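Local coordinates for protein dihydroorotase (PDB 2OGJ) that is a zinc-dependent amidohydrolase-superfamily enzyme that deacetylates acetyl-(R)-mandelate in vitro and, less efficiently, acetyl glycolate, at residues D154-L157 and D158-L161. Residues are numbered along the deposited sequence; the frame is centred on the assembly and turned at random.
Sequences DIDL and DRIL
Asp156 OD2 forms a salt bridge with Arg159 NH1 at 2.8 Å. NH1 lies on the syn side of OD2 but out of the carboxylate plane, and the bond is bent, with an N-H...O angle of 133°. Asp156 OD1 accepts a straighter hydrogen bond from the backbone N of Arg159 (3.0 Å), which arrives from above the carboxylate plane. CG of Asp156 stands anti to the backbone N (chi1 -163°), a torsion that sets the carboxylate beside the residue's own carbonyl carbon, where OD1 meets the backbone N of Arg159. Arg159 runs extended from CG to NE, its CB, CG and CD crossing the carboxylate at a slant before OD2 meets the guanidinium edge, somewhat off its plane; the two planes are 76° apart. These two bonds would restrain the rotation of the carboxylate, and its negative charge near the helix start probably interacts favourably with the helix dipole. Arg145 of a neighbouring subunit makes a long, weak ion pair with OD2.

Behind the cap, Asp156 O accepts from Ile160 N at 2.9 Å and Leu157 O from Leu161 N at 2.9 Å, the first i to i+4 backbone bonds of the helix. Leu157 and Leu161 run next to each other in the same direction, with CD2 of Leu157 3.8 Å from CD1 of Leu161. Leu157, Ile160 and Leu161 form the side that packs on helix 189-201, where Leu157 and Ile160 touch Ile197 and Leu161 touches Leu201. On the outside of the TIM barrel, away from the zinc site, Asp156 is thus the N-cap of helix 157-165, its side chain accepting from the N of Arg159.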
ATOM      1  N   ASP A 154       7.776  -2.713  -9.977  1.00 54.72           N
ATOM      2  CA  ASP A 154       8.255  -3.994 -10.476  1.00 54.14           C
ATOM      3  C   ASP A 154       8.485  -3.958 -11.988  1.00 53.98           C
ATOM      4  O   ASP A 154       9.136  -4.844 -12.531  1.00 54.12           O
ATOM      5  CB  ASP A 154       7.251  -5.104 -10.167  1.00 55.65           C
ATOM      6  CG  ASP A 154       7.155  -5.418  -8.696  1.00 57.76           C
ATOM      7  OD1 ASP A 154       8.165  -5.884  -8.127  1.00 61.55           O
ATOM      8  OD2 ASP A 154       6.070  -5.205  -8.109  1.00 60.12           O
ATOM      9  N   ILE A 155       7.951  -2.944 -12.670  1.00 53.06           N
ATOM     10  CA  ILE A 155       8.105  -2.837 -14.127  1.00 51.79           C
ATOM     11  C   ILE A 155       9.048  -1.703 -14.524  1.00 52.21           C
ATOM     12  O   ILE A 155       8.799  -0.558 -14.191  1.00 54.01           O
ATOM     13  CB  ILE A 155       6.744  -2.585 -14.807  1.00 50.18           C
ATOM     14  CG1 ILE A 155       5.784  -3.715 -14.467  1.00 49.49           C
ATOM     15  CG2 ILE A 155       6.917  -2.466 -16.311  1.00 47.57           C
ATOM     16  CD1 ILE A 155       4.387  -3.491 -14.989  1.00 49.57           C
ATOM     17  N   ASP A 156      10.123  -2.019 -15.243  1.00 53.26           N
ATOM     18  CA  ASP A 156      11.081  -1.007 -15.673  1.00 53.24           C
ATOM     19  C   ASP A 156      11.204  -1.044 -17.186  1.00 53.87           C
ATOM     20  O   ASP A 156      12.054  -1.746 -17.737  1.00 54.91           O
ATOM     21  CB  ASP A 156      12.437  -1.276 -15.041  1.00 53.40           C
ATOM     22  CG  ASP A 156      13.355  -0.067 -15.091  1.00 53.65           C
ATOM     23  OD1 ASP A 156      13.495   0.539 -16.189  1.00 51.68           O
ATOM     24  OD2 ASP A 156      13.937   0.260 -14.019  1.00 52.39           O
ATOM     25  N   LEU A 157      10.349  -0.268 -17.845  1.00 54.82           N
ATOM     26  CA  LEU A 157      10.290  -0.197 -19.303  1.00 54.75           C
ATOM     27  C   LEU A 157      11.623   0.079 -19.977  1.00 55.10           C
ATOM     28  O   LEU A 157      11.992  -0.601 -20.933  1.00 54.15           O
ATOM     29  CB  LEU A 157       9.258   0.863 -19.719  1.00 54.08           C
ATOM     30  CG  LEU A 157       8.910   1.079 -21.190  1.00 51.36           C
ATOM     31  CD1 LEU A 157       7.566   1.764 -21.269  1.00 51.38           C
ATOM     32  CD2 LEU A 157       9.984   1.897 -21.872  1.00 52.74           C
ATOM     33  N   ASP A 158      12.350   1.072 -19.480  1.00 56.48           N
ATOM     34  CA  ASP A 158      13.643   1.415 -20.063  1.00 56.87           C
ATOM     35  C   ASP A 158      14.630   0.251 -19.951  1.00 55.25           C
ATOM     36  O   ASP A 158      15.312  -0.091 -20.922  1.00 55.09           O
ATOM     37  CB  ASP A 158      14.206   2.678 -19.398  1.00 60.08           C
ATOM     38  CG  ASP A 158      13.595   3.972 -19.963  1.00 63.13           C
ATOM     39  OD1 ASP A 158      13.399   4.923 -19.169  1.00 63.68           O
ATOM     40  OD2 ASP A 158      13.330   4.049 -21.193  1.00 62.53           O
ATOM     41  N   ARG A 159      14.702  -0.373 -18.779  1.00 52.19           N
ATOM     42  CA  ARG A 159      15.606  -1.498 -18.623  1.00 48.61           C
ATOM     43  C   ARG A 159      15.158  -2.705 -19.466  1.00 45.93           C
ATOM     44  O   ARG A 159      15.993  -3.471 -19.954  1.00 43.73           O
ATOM     45  CB  ARG A 159      15.739  -1.853 -17.146  1.00 47.86           C
ATOM     46  CG  ARG A 159      16.640  -0.891 -16.387  1.00 49.63           C
ATOM     47  CD  ARG A 159      16.947  -1.401 -14.988  1.00 53.49           C
ATOM     48  NE  ARG A 159      17.926  -0.579 -14.267  1.00 57.16           N
ATOM     49  CZ  ARG A 159      17.707   0.663 -13.828  1.00 59.22           C
ATOM     50  NH1 ARG A 159      16.527   1.254 -14.034  1.00 60.13           N
ATOM     51  NH2 ARG A 159      18.668   1.318 -13.180  1.00 57.27           N
ATOM     52  N   ILE A 160      13.849  -2.866 -19.653  1.00 41.79           N
ATOM     53  CA  ILE A 160      13.362  -3.954 -20.483  1.00 39.65           C
ATOM     54  C   ILE A 160      13.813  -3.667 -21.917  1.00 38.78           C
ATOM     55  O   ILE A 160      14.284  -4.551 -22.628  1.00 35.87           O
ATOM     56  CB  ILE A 160      11.833  -4.063 -20.448  1.00 38.25           C
ATOM     57  CG1 ILE A 160      11.381  -4.613 -19.094  1.00 36.96           C
ATOM     58  CG2 ILE A 160      11.358  -4.951 -21.575  1.00 36.32           C
ATOM     59  CD1 ILE A 160       9.854  -4.639 -18.891  1.00 37.04           C
ATOM     60  N   LEU A 161      13.678  -2.419 -22.346  1.00 40.65           N
ATOM     61  CA  LEU A 161      14.105  -2.075 -23.700  1.00 43.35           C
ATOM     62  C   LEU A 161      15.609  -2.275 -23.832  1.00 42.79           C
ATOM     63  O   LEU A 161      16.088  -2.763 -24.854  1.00 42.47           O
ATOM     64  CB  LEU A 161      13.745  -0.625 -24.053  1.00 42.53           C
ATOM     65  CG  LEU A 161      12.266  -0.255 -24.196  1.00 43.17           C
ATOM     66  CD1 LEU A 161      12.154   1.113 -24.839  1.00 41.99           C
ATOM     67  CD2 LEU A 161      11.550  -1.278 -25.043  1.00 43.78           C
TER